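Local structure of putative pyrroline carboxylate reductase (Streptococcus pyogenes, 2AHR) at residues E28-L36 with L48-L57; Q104-M112 with T124-V132. The protein probably catalyses the last step of proline biosynthesis, the NAD(P)H-dependent reduction of 1-pyrroline-5-carboxylate to L-proline. One frame throughout, in Å; residues are numbered along the deposited sequence.

Contact 1 of 2, residues E28-L36 with L48-L57; sequences ELIISGSSL and LPYAMSHQDL. With NAP (NADP nicotinamide-adenine-dinucleotide phosphate), chain S.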
loop_
_atom_site.group_PDB
_atom_site.type_symbol
_atom_site.label_atom_id
_atom_site.label_comp_id
_atom_site.label_asym_id
_atom_site.label_seq_id
_atom_site.Cartn_x
_atom_site.Cartn_y
_atom_site.Cartn_z
ATOM N N GLU E 28 28.834 -3.703 49.597
ATOM C CA GLU E 28 29.960 -2.907 49.177
ATOM C C GLU E 28 30.072 -3.003 47.668
ATOM O O GLU E 28 29.935 -4.086 47.101
ATOM C CB GLU E 28 31.209 -3.488 49.829
ATOM C CG GLU E 28 32.403 -2.580 49.873
ATOM C CD GLU E 28 33.489 -3.134 50.773
ATOM O OE1 GLU E 28 33.174 -3.952 51.673
ATOM O OE2 GLU E 28 34.662 -2.755 50.574
ATOM N N LEU E 29 30.330 -1.883 47.011
ATOM C CA LEU E 29 30.351 -1.881 45.556
ATOM C C LEU E 29 31.692 -1.461 44.979
ATOM O O LEU E 29 32.366 -0.585 45.524
ATOM C CB LEU E 29 29.217 -1.001 44.997
ATOM C CG LEU E 29 27.837 -1.139 45.661
ATOM C CD1 LEU E 29 26.886 -0.052 45.177
ATOM C CD2 LEU E 29 27.235 -2.538 45.469
ATOM N N ILE E 30 32.066 -2.094 43.870
ATOM C CA ILE E 30 33.264 -1.725 43.117
ATOM C C ILE E 30 33.021 -1.938 41.616
ATOM O O ILE E 30 32.363 -2.909 41.218
ATOM C CB ILE E 30 34.541 -2.465 43.643
ATOM C CG1 ILE E 30 35.791 -2.062 42.835
ATOM C CG2 ILE E 30 34.320 -3.990 43.687
ATOM C CD1 ILE E 30 37.146 -2.171 43.616
ATOM N N ILE E 31 33.530 -1.016 40.797
ATOM C CA ILE E 31 33.263 -1.028 39.361
ATOM C C ILE E 31 34.527 -1.239 38.525
ATOM O O ILE E 31 35.643 -1.200 39.053
ATOM C CB ILE E 31 32.475 0.234 38.896
ATOM C CG1 ILE E 31 33.232 1.529 39.194
ATOM C CG2 ILE E 31 31.106 0.276 39.551
ATOM C CD1 ILE E 31 34.168 1.963 38.090
ATOM N N SER E 32 34.335 -1.472 37.227
ATOM C CA SER E 32 35.427 -1.725 36.298
ATOM C C SER E 32 34.971 -1.421 34.857
ATOM O O SER E 32 34.081 -2.092 34.324
ATOM C CB SER E 32 35.886 -3.181 36.446
ATOM O OG SER E 32 37.106 -3.409 35.774
ATOM N N GLY E 33 35.582 -0.413 34.235
ATOM C CA GLY E 33 35.127 0.093 32.934
ATOM C C GLY E 33 35.802 -0.512 31.718
ATOM O O GLY E 33 36.381 -1.586 31.807
ATOM N N SER E 34 35.719 0.184 30.582
ATOM C CA SER E 34 36.284 -0.289 29.305
ATOM C C SER E 34 37.792 -0.078 29.216
ATOM O O SER E 34 38.492 -0.806 28.508
ATOM C CB SER E 34 35.591 0.382 28.108
ATOM O OG SER E 34 35.831 1.781 28.070
ATOM N N SER E 35 38.268 0.946 29.915
ATOM C CA SER E 35 39.692 1.180 30.124
ATOM C C SER E 35 39.858 1.692 31.546
ATOM O O SER E 35 38.894 2.169 32.145
ATOM C CB SER E 35 40.240 2.193 29.108
ATOM O OG SER E 35 39.606 3.454 29.232
ATOM N N LEU E 36 41.067 1.580 32.091
ATOM C CA LEU E 36 41.371 2.126 33.419
ATOM C C LEU E 36 41.070 3.622 33.491
ATOM O O LEU E 36 40.557 4.115 34.500
ATOM C CB LEU E 36 42.828 1.857 33.799
ATOM C CG LEU E 36 43.267 2.296 35.198
ATOM C CD1 LEU E 36 42.520 1.546 36.305
ATOM C CD2 LEU E 36 44.777 2.141 35.340
ATOM N N LEU E 48 32.382 5.935 43.721
ATOM C CA LEU E 48 32.593 4.534 44.087
ATOM C C LEU E 48 34.028 4.090 43.838
ATOM O O LEU E 48 34.726 4.698 43.024
ATOM C CB LEU E 48 31.642 3.623 43.300
ATOM C CG LEU E 48 30.148 3.620 43.631
ATOM C CD1 LEU E 48 29.398 2.887 42.524
ATOM C CD2 LEU E 48 29.855 2.991 44.992
ATOM N N PRO E 49 34.474 3.023 44.538
ATOM C CA PRO E 49 35.783 2.435 44.248
ATOM C C PRO E 49 35.836 1.878 42.828
ATOM O O PRO E 49 34.821 1.383 42.321
ATOM C CB PRO E 49 35.885 1.285 45.255
ATOM C CG PRO E 49 34.900 1.616 46.330
ATOM C CD PRO E 49 33.789 2.317 45.638
ATOM N N TYR E 50 36.999 1.975 42.190
ATOM C CA TYR E 50 37.221 1.336 40.891
ATOM C C TYR E 50 38.340 0.305 41.008
ATOM O O TYR E 50 39.180 0.392 41.912
ATOM C CB TYR E 50 37.554 2.368 39.799
ATOM C CG TYR E 50 38.884 3.071 39.994
ATOM C CD1 TYR E 50 38.966 4.251 40.729
ATOM C CD2 TYR E 50 40.062 2.549 39.447
ATOM C CE1 TYR E 50 40.191 4.897 40.916
ATOM C CE2 TYR E 50 41.285 3.188 39.627
ATOM C CZ TYR E 50 41.343 4.361 40.361
ATOM O OH TYR E 50 42.548 5.003 40.548
ATOM N N ALA E 51 38.348 -0.660 40.090
ATOM C CA ALA E 51 39.389 -1.683 40.047
ATOM C C ALA E 51 40.452 -1.401 38.981
ATOM O O ALA E 51 40.184 -0.751 37.963
ATOM C CB ALA E 51 38.775 -3.067 39.838
HETATM N N MSE E 52 41.656 -1.917 39.227
HETATM C CA MSE E 52 42.793 -1.741 38.330
HETATM C C MSE E 52 42.653 -2.558 37.039
HETATM O O MSE E 52 43.286 -2.245 36.025
HETATM C CB MSE E 52 44.098 -2.087 39.059
HETATM C CG MSE E 52 44.435 -1.183 40.260
HETATM SE SE MSE E 52 44.425 0.595 39.917
HETATM C CE MSE E 52 45.561 0.725 38.535
ATOM N N SER E 53 41.816 -3.594 37.089
ATOM C CA SER E 53 41.516 -4.467 35.951
ATOM C C SER E 53 40.265 -5.267 36.294
ATOM O O SER E 53 39.807 -5.230 37.437
ATOM C CB SER E 53 42.685 -5.428 35.687
ATOM O OG SER E 53 42.753 -6.449 36.676
ATOM N N HIS E 54 39.723 -6.006 35.323
ATOM C CA HIS E 54 38.579 -6.885 35.603
ATOM C C HIS E 54 38.992 -8.029 36.517
ATOM O O HIS E 54 38.235 -8.422 37.396
ATOM C CB HIS E 54 37.926 -7.446 34.329
ATOM C CG HIS E 54 37.394 -6.402 33.400
ATOM N ND1 HIS E 54 36.918 -5.185 33.836
ATOM C CD2 HIS E 54 37.242 -6.404 32.054
ATOM C CE1 HIS E 54 36.518 -4.474 32.798
ATOM N NE2 HIS E 54 36.704 -5.190 31.705
ATOM N N GLN E 55 40.192 -8.562 36.307
ATOM C CA GLN E 55 40.700 -9.624 37.177
ATOM C C GLN E 55 40.908 -9.098 38.593
ATOM O O GLN E 55 40.583 -9.784 39.565
ATOM C CB GLN E 55 41.977 -10.258 36.613
ATOM C CG GLN E 55 42.299 -11.647 37.189
ATOM C CD GLN E 55 41.194 -12.682 36.970
ATOM O OE1 GLN E 55 40.846 -13.018 35.836
ATOM N NE2 GLN E 55 40.659 -13.208 38.062
ATOM N N ASP E 56 41.423 -7.870 38.695
ATOM C CA ASP E 56 41.593 -7.177 39.977
ATOM C C ASP E 56 40.240 -7.061 40.698
ATOM O O ASP E 56 40.146 -7.310 41.907
ATOM C CB ASP E 56 42.239 -5.797 39.761
ATOM C CG ASP E 56 42.464 -5.024 41.068
ATOM O OD1 ASP E 56 41.996 -3.862 41.166
ATOM O OD2 ASP E 56 43.118 -5.568 41.992
ATOM N N LEU E 57 39.200 -6.701 39.940
ATOM C CA LEU E 57 37.808 -6.742 40.411
ATOM C C LEU E 57 37.422 -8.154 40.905
ATOM O O LEU E 57 37.001 -8.325 42.059
ATOM C CB LEU E 57 36.879 -6.269 39.277
ATOM C CG LEU E 57 35.342 -6.194 39.280
ATOM C CD1 LEU E 57 34.659 -7.531 39.625
ATOM C CD2 LEU E 57 34.836 -5.068 40.156
HETATM P PA NAP S . 25.845 0.965 26.848
HETATM O O1A NAP S . 26.453 1.089 25.495
HETATM O O2A NAP S . 25.198 2.249 27.247
HETATM O O5B NAP S . 26.912 0.492 27.969
HETATM C C5B NAP S . 27.926 -0.450 27.703
HETATM C C4B NAP S . 29.165 -0.027 28.489
HETATM O O4B NAP S . 30.144 -1.051 28.524
HETATM C C3B NAP S . 29.810 1.217 27.880
HETATM O O3B NAP S . 29.813 2.234 28.859
HETATM C C2B NAP S . 31.220 0.797 27.494
HETATM O O2B NAP S . 32.234 1.722 27.854
HETATM C C1B NAP S . 31.420 -0.452 28.343
HETATM N N9A NAP S . 32.457 -1.340 27.763
HETATM C C8A NAP S . 32.817 -1.469 26.440
HETATM N N7A NAP S . 33.821 -2.375 26.355
HETATM C C5A NAP S . 34.114 -2.824 27.602
HETATM C C6A NAP S . 35.060 -3.734 28.076
HETATM N N6A NAP S . 36.184 -3.892 27.379
HETATM N N1A NAP S . 35.115 -3.988 29.433
HETATM C C2A NAP S . 34.268 -3.334 30.310
HETATM N N3A NAP S . 33.347 -2.425 29.830
HETATM C C4A NAP S . 33.267 -2.175 28.497
HETATM O O3 NAP S . 24.811 -0.284 26.861
HETATM P PN NAP S . 23.553 -0.411 27.876
HETATM O O1N NAP S . 22.375 0.190 27.187
HETATM O O2N NAP S . 23.903 0.055 29.245
HETATM O O5D NAP S . 23.347 -2.014 27.907
HETATM C C5D NAP S . 24.159 -2.849 28.701
HETATM C C4D NAP S . 23.464 -4.190 28.928
HETATM O O4D NAP S . 22.194 -4.022 29.528
HETATM C C3D NAP S . 23.241 -4.933 27.615
HETATM O O3D NAP S . 23.706 -6.249 27.791
HETATM C C2D NAP S . 21.738 -4.919 27.366
HETATM O O2D NAP S . 21.329 -6.132 26.744
HETATM C C1D NAP S . 21.178 -4.697 28.787
HETATM N N1N NAP S . 19.923 -3.907 28.897
HETATM C C2N NAP S . 19.870 -2.582 28.509
HETATM C C3N NAP S . 18.686 -1.853 28.653
HETATM C C7N NAP S . 18.634 -0.383 28.356
HETATM O O7N NAP S . 17.412 0.274 28.603
HETATM N N7N NAP S . 19.712 0.260 27.887
HETATM C C4N NAP S . 17.554 -2.472 29.198
HETATM C C5N NAP S . 17.612 -3.799 29.597
HETATM C C6N NAP S . 18.809 -4.502 29.441
HETATM P P2B NAP S . 32.534 3.104 27.068
HETATM O O1X NAP S . 33.829 3.676 27.619
HETATM O O2X NAP S . 32.709 2.817 25.594
HETATM O O3X NAP S . 31.399 4.092 27.275
#
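Ser32 and His54 meet in a short hydrogen bond, OG to ND1 2.6 Å, and the same imidazole donates from NE2 to N1A of the NADP adenine at 3.0 Å. The ring thus spans strand 28-32 and cofactor, meeting both near its plane at the edge. Ser32 OG, anti to the backbone N (chi1 -168°), is placed for this bond, while His54 CE1 comes to 3.1 Å from Gly33 O. Beyond the strand, Ser34 OG donates to the phosphate oxygen O1X of NADP at 2.8 Å. This is the adenosine end of a Rossmann fold, where the end of the second strand meets the adenosine 2'-phosphate.

Along the strand, residues 49-51 add one bridge: Ile31 N donates to Pro49 O, and Ala51 N returns to Ile31 O almost head-on. Leu57 CD2 packs on Ile30 CG2 at 3.7 Å, the two side chains sliding past each other in opposite directions. Where helix 36-46 begins, the Leu36 methyls lie against the terminal CE of selenomethionine Met52, 3.6 Å from CD2, and CD1 nears the Tyr50 ring obliquely. Helix 54-58 begins with Ser53 as N-cap, its OG accepting from Asp56 N at 2.8 Å, and Asp56 OD1 in turn accepts from Met52 N. With ND1 engaged by Ser32, the imidazole is fixed in rotation, and its donor NE2 suits N1A, an acceptor in neutral adenine.

Contact 2 of 2, residues Q104-M112 with T124-V132; sequences QDLPLLRIM and TALTGNALV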
loop_
_atom_site.group_PDB
_atom_site.type_symbol
_atom_site.label_atom_id
_atom_site.label_comp_id
_atom_site.label_asym_id
_atom_site.label_seq_id
_atom_site.Cartn_x
_atom_site.Cartn_y
_atom_site.Cartn_z
ATOM N N GLN E 104 31.745 -23.958 34.024
ATOM C CA GLN E 104 30.643 -24.885 34.268
ATOM C C GLN E 104 30.431 -25.157 35.746
ATOM O O GLN E 104 29.525 -25.916 36.127
ATOM C CB GLN E 104 30.914 -26.206 33.551
ATOM C CG GLN E 104 31.090 -26.075 32.030
ATOM C CD GLN E 104 29.780 -25.780 31.311
ATOM O OE1 GLN E 104 28.696 -26.023 31.848
ATOM N NE2 GLN E 104 29.876 -25.272 30.085
ATOM N N ASP E 105 31.276 -24.547 36.572
ATOM C CA ASP E 105 31.218 -24.730 38.024
ATOM C C ASP E 105 30.692 -23.500 38.777
ATOM O O ASP E 105 30.755 -23.452 40.000
ATOM C CB ASP E 105 32.588 -25.166 38.574
ATOM C CG ASP E 105 33.706 -24.179 38.244
ATOM O OD1 ASP E 105 33.579 -23.396 37.270
ATOM O OD2 ASP E 105 34.724 -24.188 38.969
ATOM N N LEU E 106 30.146 -22.526 38.053
ATOM C CA LEU E 106 29.639 -21.301 38.679
ATOM C C LEU E 106 28.107 -21.222 38.723
ATOM O O LEU E 106 27.436 -21.526 37.731
ATOM C CB LEU E 106 30.228 -20.063 38.001
ATOM C CG LEU E 106 31.758 -20.007 38.064
ATOM C CD1 LEU E 106 32.309 -18.930 37.145
ATOM C CD2 LEU E 106 32.264 -19.820 39.506
ATOM N N PRO E 107 27.549 -20.836 39.885
ATOM C CA PRO E 107 26.137 -20.458 39.890
ATOM C C PRO E 107 25.982 -19.198 39.039
ATOM O O PRO E 107 26.712 -18.235 39.232
ATOM C CB PRO E 107 25.851 -20.162 41.374
ATOM C CG PRO E 107 26.977 -20.891 42.135
ATOM C CD PRO E 107 28.158 -20.732 41.226
ATOM N N LEU E 108 25.069 -19.229 38.072
ATOM C CA LEU E 108 24.874 -18.087 37.175
ATOM C C LEU E 108 23.418 -17.667 37.151
ATOM O O LEU E 108 22.495 -18.514 37.143
ATOM C CB LEU E 108 25.358 -18.389 35.749
ATOM C CG LEU E 108 26.797 -18.891 35.526
ATOM C CD1 LEU E 108 26.914 -19.535 34.163
ATOM C CD2 LEU E 108 27.843 -17.782 35.705
ATOM N N LEU E 109 23.223 -16.353 37.143
ATOM C CA LEU E 109 21.882 -15.781 37.129
ATOM C C LEU E 109 21.707 -14.795 36.005
ATOM O O LEU E 109 22.654 -14.105 35.612
ATOM C CB LEU E 109 21.547 -15.106 38.465
ATOM C CG LEU E 109 21.557 -16.036 39.678
ATOM C CD1 LEU E 109 22.871 -15.878 40.441
ATOM C CD2 LEU E 109 20.356 -15.797 40.570
ATOM N N ARG E 110 20.483 -14.743 35.484
ATOM C CA ARG E 110 20.104 -13.712 34.533
ATOM C C ARG E 110 19.023 -12.789 35.092
ATOM O O ARG E 110 18.040 -13.253 35.686
ATOM C CB ARG E 110 19.586 -14.331 33.218
ATOM C CG ARG E 110 20.649 -14.809 32.264
ATOM C CD ARG E 110 19.995 -15.317 30.969
ATOM N NE ARG E 110 19.567 -14.232 30.080
ATOM C CZ ARG E 110 18.868 -14.419 28.959
ATOM N NH1 ARG E 110 18.500 -15.643 28.588
ATOM N NH2 ARG E 110 18.544 -13.379 28.207
ATOM N N ILE E 111 19.211 -11.490 34.863
ATOM C CA ILE E 111 18.176 -10.492 35.086
ATOM C C ILE E 111 17.825 -9.728 33.795
ATOM O O ILE E 111 18.662 -9.585 32.865
ATOM C CB ILE E 111 18.547 -9.490 36.226
ATOM C CG1 ILE E 111 19.789 -8.669 35.855
ATOM C CG2 ILE E 111 18.694 -10.226 37.573
ATOM C CD1 ILE E 111 20.098 -7.487 36.842
HETATM N N MSE E 112 16.575 -9.276 33.717
HETATM C CA MSE E 112 16.156 -8.391 32.634
HETATM C C MSE E 112 15.472 -7.190 33.246
HETATM O O MSE E 112 14.284 -7.244 33.523
HETATM C CB MSE E 112 15.257 -9.091 31.597
HETATM C CG MSE E 112 14.925 -8.225 30.330
HETATM SE SE MSE E 112 16.291 -7.161 29.705
HETATM C CE MSE E 112 17.381 -8.484 29.235
ATOM N N THR E 124 11.765 -6.260 36.630
ATOM C CA THR E 124 12.954 -7.074 36.394
ATOM C C THR E 124 12.680 -8.565 36.456
ATOM O O THR E 124 12.166 -9.071 37.459
ATOM C CB THR E 124 14.066 -6.725 37.423
ATOM O OG1 THR E 124 14.334 -5.317 37.366
ATOM C CG2 THR E 124 15.369 -7.481 37.131
ATOM N N ALA E 125 13.021 -9.279 35.379
ATOM C CA ALA E 125 12.960 -10.728 35.392
ATOM C C ALA E 125 14.224 -11.271 36.064
ATOM O O ALA E 125 15.304 -10.666 35.969
ATOM C CB ALA E 125 12.825 -11.282 33.976
ATOM N N LEU E 126 14.075 -12.422 36.722
ATOM C CA LEU E 126 15.184 -13.085 37.402
ATOM C C LEU E 126 15.096 -14.584 37.187
ATOM O O LEU E 126 14.040 -15.185 37.386
ATOM C CB LEU E 126 15.169 -12.784 38.911
ATOM C CG LEU E 126 16.078 -13.619 39.849
ATOM C CD1 LEU E 126 17.561 -13.344 39.578
ATOM C CD2 LEU E 126 15.734 -13.338 41.315
ATOM N N THR E 127 16.205 -15.190 36.785
ATOM C CA THR E 127 16.290 -16.646 36.759
ATOM C C THR E 127 17.723 -17.130 37.023
ATOM O O THR E 127 18.679 -16.377 36.839
ATOM C CB THR E 127 15.702 -17.223 35.441
ATOM O OG1 THR E 127 15.382 -18.603 35.635
ATOM C CG2 THR E 127 16.673 -17.066 34.265
ATOM N N GLY E 128 17.864 -18.395 37.427
ATOM C CA GLY E 128 19.183 -18.987 37.700
ATOM C C GLY E 128 19.429 -20.367 37.097
ATOM O O GLY E 128 18.482 -21.107 36.782
ATOM N N ASN E 129 20.699 -20.713 36.905
ATOM C CA ASN E 129 21.028 -22.063 36.450
ATOM C C ASN E 129 20.862 -23.081 37.577
ATOM O O ASN E 129 20.511 -22.728 38.713
ATOM C CB ASN E 129 22.401 -22.153 35.746
ATOM C CG ASN E 129 23.587 -21.929 36.684
ATOM O OD1 ASN E 129 23.435 -21.841 37.907
ATOM N ND2 ASN E 129 24.795 -21.823 36.096
ATOM N N ALA E 130 21.088 -24.347 37.249
ATOM C CA ALA E 130 20.881 -25.443 38.186
ATOM C C ALA E 130 21.836 -25.392 39.407
ATOM O O ALA E 130 21.581 -26.048 40.424
ATOM C CB ALA E 130 20.985 -26.769 37.441
ATOM N N LEU E 131 22.897 -24.581 39.309
ATOM C CA LEU E 131 23.861 -24.382 40.405
ATOM C C LEU E 131 23.479 -23.317 41.448
ATOM O O LEU E 131 24.164 -23.170 42.476
ATOM C CB LEU E 131 25.243 -24.058 39.842
ATOM C CG LEU E 131 25.982 -25.256 39.244
ATOM C CD1 LEU E 131 27.279 -24.830 38.589
ATOM C CD2 LEU E 131 26.217 -26.285 40.338
ATOM N N VAL E 132 22.401 -22.574 41.172
ATOM C CA VAL E 132 21.905 -21.537 42.067
ATOM C C VAL E 132 20.988 -22.129 43.131
ATOM O O VAL E 132 19.980 -22.762 42.812
ATOM C CB VAL E 132 21.148 -20.429 41.275
ATOM C CG1 VAL E 132 20.436 -19.459 42.235
ATOM C CG2 VAL E 132 22.100 -19.688 40.339
#
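Asn129 grips the 104-112 segment with both ends of its amide: ND2 donates to Leu106 O at 3.1 Å, in the carbonyl plane and nearly straight (174°), and OD1 accepts from Leu108 N at 3.1 Å, with that donor standing above the plane of the side-chain carbonyl. The amide therefore continues, by a side chain, the antiparallel ladder of a beta hairpin, strands 108-112 and 122-128, in the Rossmann-type sheet. Chi1 of 68° sets CG between the backbone N and carbonyl carbon, turning the amide onto residues 106-108, while Asn129 N itself bonds to Leu108 O. From there, Arg110 and Thr127 form one hydrogen-bonded pair and Met112 and Ala125 the next, each bonded in both directions.

The two sheet faces differ. Leu109, Ile111 and Leu126 occupy one, where Leu126 CD1 sits between Leu109 CD2, 3.8 Å away, and Ile111 CG2; helix 134-145 packs over this face through Val140 and Thr144. Arg110, Met112, Ala125 and Thr127 occupy the other: Met112, Ala125 and Thr127 touch helix 158-185, while Arg110 lies on Leu95 and its NH1 makes a salt bridge with Glu155. Selenomethionine Met112 also touches the NADP, so the hairpin reaches the cofactor pocket at this end.

At the far end, a type I turn from Asn129 to Val132 brings Leu131 against residues 104-107 and Val132 against Pro107 and Leu109. Leu131 CD1 lies 3.4 Å from Leu106 O, and Val132 CG2 packs 3.8 Å from Leu109 CG.

Overall arrangement
Both contacts belong to one seven-stranded mixed sheet, and contact 1 closes before contact 2 opens along the chain. Contact 1 lies at strand 28-32, outermost within this chain, whereas contact 2 pairs strand 108-112, the last of the parallel run, with the antiparallel strand 122-128. Their centres are about 22 Å apart and their nearest atoms about 10 Å, so they do not touch. NADP bridges the distance: residues 28-36 and 48-57 hold its adenosine end, while the Met112 side chain of contact 2 lies about 4 Å from the NADP and about 4 Å from the side chain of Ala91, another binding residue. Ser224 of the second subunit also bonds this cofactor, drawing the dimer into the site.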